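Local coordinates for protein esterase Rv0045c (Mycobacterium tuberculosis, PDB 6WYN) that hydrolyses carboxylic esters, preferring short, straight-chain alkyl esters, and probably takes part in ester or lipid metabolism, with an unknown physiological substrate, at residues L215-A220 and W246-D251; I273-G278 and A290-R295; H303-S308 and I321-G326. All coordinates share one frame; numbering follows the deposited sequence.

Interaction 1 (L215-A220 and W246-D251)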
loop_
_atom_site.group_PDB
_atom_site.type_symbol
_atom_site.label_atom_id
_atom_site.label_comp_id
_atom_site.label_asym_id
_atom_site.label_seq_id
_atom_site.Cartn_x
_atom_site.Cartn_y
_atom_site.Cartn_z
ATOM N N LEU A 215 10.351 17.169 0.699
ATOM C CA LEU A 215 9.528 17.498 -0.482
ATOM C C LEU A 215 10.420 17.613 -1.737
ATOM O O LEU A 215 10.017 17.060 -2.753
ATOM C CB LEU A 215 8.731 18.759 -0.178
ATOM C CG LEU A 215 7.780 19.189 -1.285
ATOM C CD1 LEU A 215 6.835 18.079 -1.691
ATOM C CD2 LEU A 215 7.013 20.419 -0.871
ATOM N N ASP A 216 11.641 18.138 -1.626
ATOM C CA ASP A 216 12.593 18.327 -2.765
ATOM C C ASP A 216 13.008 16.965 -3.329
ATOM O O ASP A 216 12.996 16.799 -4.544
ATOM C CB ASP A 216 13.803 19.165 -2.327
ATOM C CG ASP A 216 13.502 20.663 -2.194
ATOM O OD1 ASP A 216 12.474 21.144 -2.769
ATOM O OD2 ASP A 216 14.318 21.370 -1.546
ATOM N N LEU A 217 13.282 16.008 -2.439
ATOM C CA LEU A 217 13.592 14.595 -2.744
ATOM C C LEU A 217 12.417 13.940 -3.489
ATOM O O LEU A 217 12.618 13.296 -4.512
ATOM C CB LEU A 217 13.868 13.955 -1.381
ATOM C CG LEU A 217 14.987 12.927 -1.359
ATOM C CD1 LEU A 217 16.263 13.508 -1.968
ATOM C CD2 LEU A 217 15.217 12.426 0.070
ATOM N N THR A 218 11.187 14.158 -3.037
ATOM C CA THR A 218 9.967 13.542 -3.619
ATOM C C THR A 218 9.680 14.207 -4.975
ATOM O O THR A 218 9.314 13.526 -5.943
ATOM C CB THR A 218 8.834 13.710 -2.612
ATOM O OG1 THR A 218 9.283 13.154 -1.374
ATOM C CG2 THR A 218 7.561 13.059 -3.060
ATOM N N ILE A 219 9.885 15.521 -5.065
ATOM C CA ILE A 219 9.765 16.222 -6.368
ATOM C C ILE A 219 10.805 15.602 -7.316
ATOM O O ILE A 219 10.421 15.221 -8.419
ATOM C CB ILE A 219 9.945 17.741 -6.204
ATOM C CG1 ILE A 219 8.778 18.354 -5.422
ATOM C CG2 ILE A 219 10.106 18.391 -7.590
ATOM C CD1 ILE A 219 8.986 19.804 -5.007
ATOM N N ALA A 220 12.070 15.501 -6.892
ATOM C CA ALA A 220 13.154 14.956 -7.735
ATOM C C ALA A 220 12.766 13.589 -8.295
ATOM O O ALA A 220 13.090 13.332 -9.426
ATOM C CB ALA A 220 14.475 14.920 -6.989
ATOM N N TRP A 246 13.242 16.940 10.533
ATOM C CA TRP A 246 12.199 15.995 10.055
ATOM C C TRP A 246 12.791 14.630 9.711
ATOM O O TRP A 246 13.951 14.578 9.267
ATOM C CB TRP A 246 11.481 16.576 8.850
ATOM C CG TRP A 246 10.887 17.907 9.130
ATOM C CD1 TRP A 246 11.540 19.085 9.353
ATOM C CD2 TRP A 246 9.490 18.184 9.254
ATOM N NE1 TRP A 246 10.635 20.094 9.560
ATOM C CE2 TRP A 246 9.370 19.568 9.516
ATOM C CE3 TRP A 246 8.336 17.403 9.147
ATOM C CZ2 TRP A 246 8.125 20.187 9.643
ATOM C CZ3 TRP A 246 7.111 18.011 9.287
ATOM C CH2 TRP A 246 7.007 19.382 9.535
ATOM N N VAL A 247 11.974 13.573 9.854
ATOM C CA VAL A 247 12.339 12.167 9.508
ATOM C C VAL A 247 11.167 11.482 8.780
ATOM O O VAL A 247 9.988 11.955 8.933
ATOM C CB VAL A 247 12.742 11.431 10.800
ATOM C CG1 VAL A 247 12.998 9.950 10.561
ATOM C CG2 VAL A 247 13.961 12.112 11.436
ATOM N N TRP A 248 11.467 10.458 7.986
ATOM C CA TRP A 248 10.462 9.540 7.386
ATOM C C TRP A 248 9.832 8.683 8.489
ATOM O O TRP A 248 10.545 8.239 9.421
ATOM C CB TRP A 248 11.058 8.654 6.287
ATOM C CG TRP A 248 11.577 9.399 5.082
ATOM C CD1 TRP A 248 12.879 9.462 4.655
ATOM C CD2 TRP A 248 10.809 10.156 4.111
ATOM N NE1 TRP A 248 12.961 10.194 3.496
ATOM C CE2 TRP A 248 11.720 10.650 3.148
ATOM C CE3 TRP A 248 9.448 10.461 3.951
ATOM C CZ2 TRP A 248 11.315 11.423 2.054
ATOM C CZ3 TRP A 248 9.052 11.227 2.875
ATOM C CH2 TRP A 248 9.976 11.703 1.937
ATOM N N ARG A 249 8.548 8.389 8.333
ATOM C CA ARG A 249 7.793 7.494 9.243
ATOM C C ARG A 249 8.200 6.052 8.952
ATOM O O ARG A 249 8.068 5.189 9.872
ATOM C CB ARG A 249 6.282 7.727 9.112
ATOM C CG ARG A 249 5.748 8.937 9.854
ATOM C CD ARG A 249 4.213 8.885 9.984
ATOM N NE ARG A 249 3.753 10.162 10.446
ATOM C CZ ARG A 249 3.714 10.543 11.715
ATOM N NH1 ARG A 249 4.100 9.718 12.676
ATOM N NH2 ARG A 249 3.309 11.759 11.998
ATOM N N TYR A 250 8.671 5.732 7.742
ATOM C CA TYR A 250 8.954 4.314 7.425
ATOM C C TYR A 250 10.416 3.973 7.754
ATOM O O TYR A 250 11.291 4.818 7.704
ATOM C CB TYR A 250 8.717 3.953 5.954
ATOM C CG TYR A 250 9.457 4.802 4.951
ATOM C CD1 TYR A 250 10.753 4.498 4.536
ATOM C CD2 TYR A 250 8.863 5.939 4.443
ATOM C CE1 TYR A 250 11.413 5.285 3.592
ATOM C CE2 TYR A 250 9.498 6.735 3.502
ATOM C CZ TYR A 250 10.769 6.393 3.061
ATOM O OH TYR A 250 11.361 7.223 2.159
ATOM N N ASP A 251 10.628 2.713 8.055
ATOM C CA ASP A 251 11.940 2.113 8.357
ATOM C C ASP A 251 12.519 1.765 6.994
ATOM O O ASP A 251 11.773 1.105 6.175
ATOM C CB ASP A 251 11.773 0.866 9.228
ATOM C CG ASP A 251 13.074 0.270 9.791
ATOM O OD1 ASP A 251 14.108 0.899 9.665
ATOM O OD2 ASP A 251 13.028 -0.848 10.263
#
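The backbones carrying T218 and W248 stay well apart, with 11.7 Å between T218 CA and W248 CA, and the tryptophan side chain crosses about half of that distance. The contact joins helix 211-221 to the small antiparallel hairpin of strands 238-240 and 246-248, in what is probably the cap inserted into the alpha/beta-hydrolase fold. W248 leaves the end of its strand with CG beside the backbone N (chi1 -63°), and the far corner of its six-membered ring reaches the helix. There CH2 lies 3.7 Å from T218 OG1, and the hydroxyl sits at the edge of the ring, in its plane, so that a C-H rim rather than a pi face meets the oxygen. L217 adds a looser apolar touch further along the same rim, CD2 to W248 CZ2 at 4.5 Å. The hydroxyl is already held within its own helix: T218 OG1 is hydrogen-bonded to the carbonyl oxygen of M214, one turn earlier, and no hydrogen bond joins it to the indole. F208 meets the W248 ring at a steep angle, and M214 also touches it. The side chain of W248 is about 11 Å from G91, a substrate-selectivity site. Two residues on, Y250 folds back along the tryptophan: its OH rests 3.4 Å above the plane of the W248 ring, displaced toward the rim, while W248 CB lies 3.7 Å above the Y250 ring.

Interaction 2 (I273-G278 and A290-R295)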
loop_
_atom_site.group_PDB
_atom_site.type_symbol
_atom_site.label_atom_id
_atom_site.label_comp_id
_atom_site.label_asym_id
_atom_site.label_seq_id
_atom_site.Cartn_x
_atom_site.Cartn_y
_atom_site.Cartn_z
ATOM N N ILE A 273 -8.145 -13.349 -8.445
ATOM C CA ILE A 273 -7.124 -12.280 -8.518
ATOM C C ILE A 273 -7.364 -11.384 -9.718
ATOM O O ILE A 273 -7.449 -11.911 -10.858
ATOM C CB ILE A 273 -5.725 -12.890 -8.601
ATOM C CG1 ILE A 273 -5.412 -13.729 -7.360
ATOM C CG2 ILE A 273 -4.707 -11.771 -8.816
ATOM C CD1 ILE A 273 -4.130 -14.520 -7.474
ATOM N N THR A 274 -7.435 -10.075 -9.466
ATOM C CA THR A 274 -7.454 -9.023 -10.509
ATOM C C THR A 274 -6.116 -8.321 -10.426
ATOM O O THR A 274 -5.698 -8.003 -9.327
ATOM C CB THR A 274 -8.632 -8.067 -10.325
ATOM O OG1 THR A 274 -9.822 -8.860 -10.434
ATOM C CG2 THR A 274 -8.635 -6.955 -11.347
ATOM N N LEU A 275 -5.497 -8.012 -11.543
ATOM C CA LEU A 275 -4.257 -7.227 -11.516
ATOM C C LEU A 275 -4.578 -5.884 -12.118
ATOM O O LEU A 275 -5.343 -5.847 -13.118
ATOM C CB LEU A 275 -3.166 -7.971 -12.300
ATOM C CG LEU A 275 -1.860 -7.235 -12.585
ATOM C CD1 LEU A 275 -1.115 -6.972 -11.279
ATOM C CD2 LEU A 275 -0.987 -8.072 -13.517
ATOM N N VAL A 276 -3.964 -4.838 -11.575
ATOM C CA VAL A 276 -4.051 -3.462 -12.110
ATOM C C VAL A 276 -2.628 -3.054 -12.409
ATOM O O VAL A 276 -1.848 -2.973 -11.414
ATOM C CB VAL A 276 -4.756 -2.476 -11.156
ATOM C CG1 VAL A 276 -4.819 -1.072 -11.760
ATOM C CG2 VAL A 276 -6.146 -2.941 -10.783
ATOM N N ARG A 277 -2.299 -2.787 -13.677
ATOM C CA ARG A 277 -0.959 -2.258 -13.980
ATOM C C ARG A 277 -1.041 -0.764 -14.261
ATOM O O ARG A 277 -2.061 -0.298 -14.816
ATOM C CB ARG A 277 -0.305 -2.945 -15.191
ATOM C CG ARG A 277 0.199 -4.360 -14.958
ATOM C CD ARG A 277 0.938 -4.906 -16.194
ATOM N NE ARG A 277 1.835 -3.842 -16.608
ATOM C CZ ARG A 277 1.817 -3.231 -17.811
ATOM N NH1 ARG A 277 1.033 -3.696 -18.767
ATOM N NH2 ARG A 277 2.580 -2.158 -18.049
ATOM N N GLY A 278 0.041 -0.084 -13.986
ATOM C CA GLY A 278 0.329 1.251 -14.533
ATOM C C GLY A 278 0.881 1.121 -15.941
ATOM O O GLY A 278 1.877 0.419 -16.103
ATOM N N ALA A 290 1.311 -13.072 -17.697
ATOM C CA ALA A 290 0.995 -14.437 -18.165
ATOM C C ALA A 290 1.322 -15.464 -17.078
ATOM O O ALA A 290 0.577 -16.455 -16.938
ATOM C CB ALA A 290 1.756 -14.723 -19.454
ATOM N N GLU A 291 2.437 -15.311 -16.389
ATOM C CA GLU A 291 2.838 -16.271 -15.302
ATOM C C GLU A 291 1.757 -16.257 -14.219
ATOM O O GLU A 291 1.283 -17.315 -13.759
ATOM C CB GLU A 291 4.238 -15.897 -14.789
ATOM C CG GLU A 291 4.710 -16.722 -13.589
ATOM C CD GLU A 291 6.043 -16.300 -13.026
ATOM O OE1 GLU A 291 6.788 -17.213 -12.553
ATOM O OE2 GLU A 291 6.387 -15.086 -13.128
ATOM N N LEU A 292 1.268 -15.078 -13.886
ATOM C CA LEU A 292 0.210 -14.961 -12.857
ATOM C C LEU A 292 -1.061 -15.650 -13.351
ATOM O O LEU A 292 -1.698 -16.407 -12.564
ATOM C CB LEU A 292 -0.029 -13.489 -12.555
ATOM C CG LEU A 292 -1.127 -13.200 -11.546
ATOM C CD1 LEU A 292 -0.845 -13.891 -10.232
ATOM C CD2 LEU A 292 -1.254 -11.711 -11.347
ATOM N N HIS A 293 -1.407 -15.485 -14.627
ATOM C CA HIS A 293 -2.609 -16.134 -15.197
ATOM C C HIS A 293 -2.460 -17.654 -15.078
ATOM O O HIS A 293 -3.422 -18.311 -14.693
ATOM C CB HIS A 293 -2.883 -15.715 -16.666
ATOM C CG HIS A 293 -3.923 -16.610 -17.248
ATOM N ND1 HIS A 293 -3.591 -17.736 -17.995
ATOM C CD2 HIS A 293 -5.257 -16.659 -17.051
ATOM C CE1 HIS A 293 -4.691 -18.417 -18.261
ATOM N NE2 HIS A 293 -5.734 -17.768 -17.693
ATOM N N ARG A 294 -1.301 -18.188 -15.438
ATOM C CA ARG A 294 -1.095 -19.661 -15.504
ATOM C C ARG A 294 -1.154 -20.270 -14.096
ATOM O O ARG A 294 -1.770 -21.336 -13.949
ATOM C CB ARG A 294 0.228 -19.968 -16.213
ATOM C CG ARG A 294 0.160 -19.764 -17.726
ATOM C CD ARG A 294 1.304 -20.433 -18.497
ATOM N NE ARG A 294 2.556 -19.961 -17.926
ATOM C CZ ARG A 294 3.203 -18.864 -18.314
ATOM N NH1 ARG A 294 2.735 -18.165 -19.345
ATOM N NH2 ARG A 294 4.310 -18.488 -17.680
ATOM N N ARG A 295 -0.619 -19.583 -13.081
ATOM C CA ARG A 295 -0.550 -20.166 -11.707
ATOM C C ARG A 295 -1.858 -19.959 -10.929
ATOM O O ARG A 295 -2.249 -20.891 -10.198
ATOM C CB ARG A 295 0.642 -19.578 -10.947
ATOM C CG ARG A 295 1.970 -19.725 -11.674
ATOM C CD ARG A 295 2.548 -21.122 -11.580
ATOM N NE ARG A 295 3.971 -21.081 -11.285
ATOM C CZ ARG A 295 4.497 -21.308 -10.088
ATOM N NH1 ARG A 295 3.714 -21.599 -9.066
ATOM N NH2 ARG A 295 5.806 -21.245 -9.920
#
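L292 of helix 286-295 inserts its isobutyl group against I273 and L275, two residues of strand 273-278 whose side chains face the helix. Strand, helix and the neighbouring parallel strand 299-305 form a beta-alpha-beta unit at one end of the alpha/beta-hydrolase sheet. The backbones come nearest at I273 and L292, with 8.9 Å between I273 CA and L292 CA, the spacing of a helix resting on a sheet through one layer of side chains. From L292 CB, which points at the strand, CG continues anti to the backbone N (chi1 178°) and carries the branch point forward. CB and CG themselves stop short of the strand, and the two methyls make the contact. CD1 turns toward the far end of I273, where it lies 4.3 Å from I273 CD1. CD2, the more extended branch, comes between the two strand residues: it is 4.3 Å from I273 CG2 and 4.2 Å from L275 CD2, and it also approaches L275 CB. Away from this layer, R295 forms a salt bridge with D267, and E291 is hydrogen-bonded to S183. L275 lies about 6 Å, side chain to side chain, from D179, the inferred acid of the catalytic triad, whose OD1 accepts a hydrogen bond from the backbone N of G278 at the end of the same strand. Every group meeting across this interface is a buried hydrocarbon, so dispersion and the exclusion of water hold helix to strand, and no hydrogen bond or salt bridge passes between the two segments to fix their relative rotation.

Interaction 3 (H303-S308 and I321-G326)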
loop_
_atom_site.group_PDB
_atom_site.type_symbol
_atom_site.label_atom_id
_atom_site.label_comp_id
_atom_site.label_asym_id
_atom_site.label_seq_id
_atom_site.Cartn_x
_atom_site.Cartn_y
_atom_site.Cartn_z
ATOM N N HIS A 303 -6.037 -4.926 -15.774
ATOM C CA HIS A 303 -6.483 -3.595 -16.220
ATOM C C HIS A 303 -5.243 -2.755 -16.345
ATOM O O HIS A 303 -4.454 -2.699 -15.363
ATOM C CB HIS A 303 -7.398 -2.944 -15.204
ATOM C CG HIS A 303 -8.559 -3.778 -14.897
ATOM N ND1 HIS A 303 -9.784 -3.464 -15.370
ATOM C CD2 HIS A 303 -8.664 -4.952 -14.239
ATOM C CE1 HIS A 303 -10.628 -4.384 -15.006
ATOM N NE2 HIS A 303 -9.984 -5.288 -14.266
ATOM N N ILE A 304 -5.065 -2.133 -17.490
ATOM C CA ILE A 304 -3.831 -1.356 -17.735
ATOM C C ILE A 304 -4.277 0.093 -17.707
ATOM O O ILE A 304 -5.112 0.448 -18.575
ATOM C CB ILE A 304 -3.145 -1.800 -19.043
ATOM C CG1 ILE A 304 -2.776 -3.282 -18.984
ATOM C CG2 ILE A 304 -1.937 -0.924 -19.342
ATOM C CD1 ILE A 304 -2.287 -3.843 -20.306
ATOM N N VAL A 305 -3.772 0.872 -16.740
ATOM C CA VAL A 305 -4.223 2.260 -16.484
ATOM C C VAL A 305 -3.263 3.201 -17.180
ATOM O O VAL A 305 -2.089 3.324 -16.745
ATOM C CB VAL A 305 -4.379 2.594 -14.986
ATOM C CG1 VAL A 305 -4.783 4.049 -14.771
ATOM C CG2 VAL A 305 -5.393 1.666 -14.343
ATOM N N GLU A 306 -3.778 3.861 -18.202
ATOM C CA GLU A 306 -2.994 4.802 -19.037
ATOM C C GLU A 306 -2.516 5.951 -18.144
ATOM O O GLU A 306 -3.297 6.426 -17.304
ATOM C CB GLU A 306 -3.813 5.311 -20.239
ATOM C CG GLU A 306 -2.934 6.046 -21.262
ATOM C CD GLU A 306 -3.609 6.631 -22.503
ATOM O OE1 GLU A 306 -2.897 7.393 -23.245
ATOM O OE2 GLU A 306 -4.838 6.337 -22.733
ATOM N N LYS A 307 -1.260 6.330 -18.306
ATOM C CA LYS A 307 -0.578 7.513 -17.728
ATOM C C LYS A 307 -0.440 7.332 -16.207
ATOM O O LYS A 307 -0.518 8.330 -15.501
ATOM C CB LYS A 307 -1.338 8.789 -18.101
ATOM C CG LYS A 307 -1.218 9.169 -19.574
ATOM C CD LYS A 307 -2.074 10.340 -20.015
ATOM C CE LYS A 307 -1.632 10.835 -21.377
ATOM N NZ LYS A 307 -2.691 11.611 -22.057
ATOM N N SER A 308 -0.346 6.092 -15.730
ATOM C CA SER A 308 -0.001 5.770 -14.322
ATOM C C SER A 308 1.365 5.109 -14.294
ATOM O O SER A 308 1.613 4.188 -15.103
ATOM C CB SER A 308 -1.030 4.886 -13.672
ATOM O OG SER A 308 -0.637 4.579 -12.331
ATOM N N ILE A 321 -10.474 3.805 -8.614
ATOM C CA ILE A 321 -11.807 3.756 -7.950
ATOM C C ILE A 321 -12.790 2.965 -8.844
ATOM O O ILE A 321 -13.470 2.034 -8.380
ATOM C CB ILE A 321 -12.259 5.188 -7.613
ATOM C CG1 ILE A 321 -11.440 5.787 -6.462
ATOM C CG2 ILE A 321 -13.751 5.183 -7.290
ATOM C CD1 ILE A 321 -11.360 7.315 -6.480
ATOM N N GLU A 322 -12.829 3.263 -10.142
ATOM C CA GLU A 322 -13.799 2.627 -11.069
ATOM C C GLU A 322 -13.491 1.148 -11.125
ATOM O O GLU A 322 -14.429 0.345 -11.082
ATOM C CB GLU A 322 -13.802 3.309 -12.443
ATOM C CG GLU A 322 -14.535 4.648 -12.432
ATOM C CD GLU A 322 -15.636 4.876 -11.373
ATOM O OE1 GLU A 322 -15.568 5.926 -10.673
ATOM O OE2 GLU A 322 -16.567 4.024 -11.222
ATOM N N ILE A 323 -12.223 0.761 -11.183
ATOM C CA ILE A 323 -11.907 -0.687 -11.267
ATOM C C ILE A 323 -12.310 -1.354 -9.953
ATOM O O ILE A 323 -12.816 -2.486 -9.973
ATOM C CB ILE A 323 -10.410 -0.928 -11.536
ATOM C CG1 ILE A 323 -10.023 -0.502 -12.949
ATOM C CG2 ILE A 323 -10.051 -2.382 -11.249
ATOM C CD1 ILE A 323 -8.560 -0.155 -13.072
ATOM N N VAL A 324 -11.997 -0.737 -8.819
ATOM C CA VAL A 324 -12.321 -1.384 -7.517
ATOM C C VAL A 324 -13.849 -1.450 -7.381
ATOM O O VAL A 324 -14.356 -2.488 -6.929
ATOM C CB VAL A 324 -11.661 -0.632 -6.350
ATOM C CG1 VAL A 324 -12.249 -1.079 -5.010
ATOM C CG2 VAL A 324 -10.155 -0.822 -6.403
ATOM N N ARG A 325 -14.542 -0.380 -7.765
ATOM C CA ARG A 325 -16.027 -0.359 -7.743
ATOM C C ARG A 325 -16.581 -1.537 -8.557
ATOM O O ARG A 325 -17.538 -2.188 -8.060
ATOM C CB ARG A 325 -16.587 0.978 -8.235
ATOM C CG ARG A 325 -18.065 1.088 -7.877
ATOM C CD ARG A 325 -18.622 2.445 -8.195
ATOM N NE ARG A 325 -18.244 3.430 -7.191
ATOM C CZ ARG A 325 -17.624 4.572 -7.458
ATOM N NH1 ARG A 325 -17.279 4.874 -8.702
ATOM N NH2 ARG A 325 -17.328 5.400 -6.472
ATOM N N GLY A 326 -15.963 -1.843 -9.705
ATOM C CA GLY A 326 -16.380 -2.939 -10.608
ATOM C C GLY A 326 -16.234 -4.287 -9.936
ATOM O O GLY A 326 -17.135 -5.119 -10.041
#
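I323 is brought over one face of the H303 ring by similar first torsions: H303 CG stands beside its backbone N (chi1 -56°), as does I323 CG1 (chi1 -70°), leaving I323 CG2 anti to the nitrogen. That methyl sits over the centre of the imidazole in a CH-pi contact, 4.1 Å from I323 CG2 to the centroid of the H303 ring and only 4° off the ring normal. The other branch runs past the near side of the ring, with I323 CG1 3.8 Å from H303 ND1. At its end, I323 CD1 meets H303 CB at 3.7 Å and V305 CG2 at 3.9 Å, filling the space between these two strand residues. I323 thus touches both helix-facing residues of the strand end, before the type II turn from V305 to S308. On the helix, E322 and R325 form a salt bridge, R325 NH1 to E322 OE2, though its hydrogen-bond geometry is weak. In this alpha/beta hydrolase, strand 299-305 is an outermost strand of the main sheet. Its inner neighbour, strand 273-278, contributes V276, which touches both I323 and V305, and T274 against H303, while I321, V324 and R325 of helix 317-328 pack on helix 99-105.

In the fold
Following the chain, the three contacts close successive loops that neither nest nor cross. Interaction 1 comes first, bringing strand 246-248 back to helix 211-221 after an excursion through helix 227-237 and strand 238-240. Interaction 2 closes the short connection from strand 273-278 to helix 286-295; interaction 3 closes the next, from strand 299-305 to helix 317-328, a loop that carries the inferred catalytic histidine H310. Interactions 2 and 3 adjoin through neighbouring parallel strands, where R277 N probably hydrogen-bonds to H303 O (2.7 Å), and their helices pack on opposite faces of the sheet. Interaction 1 stands apart, its centre 31 Å from that of interaction 2, across the centre of the chain.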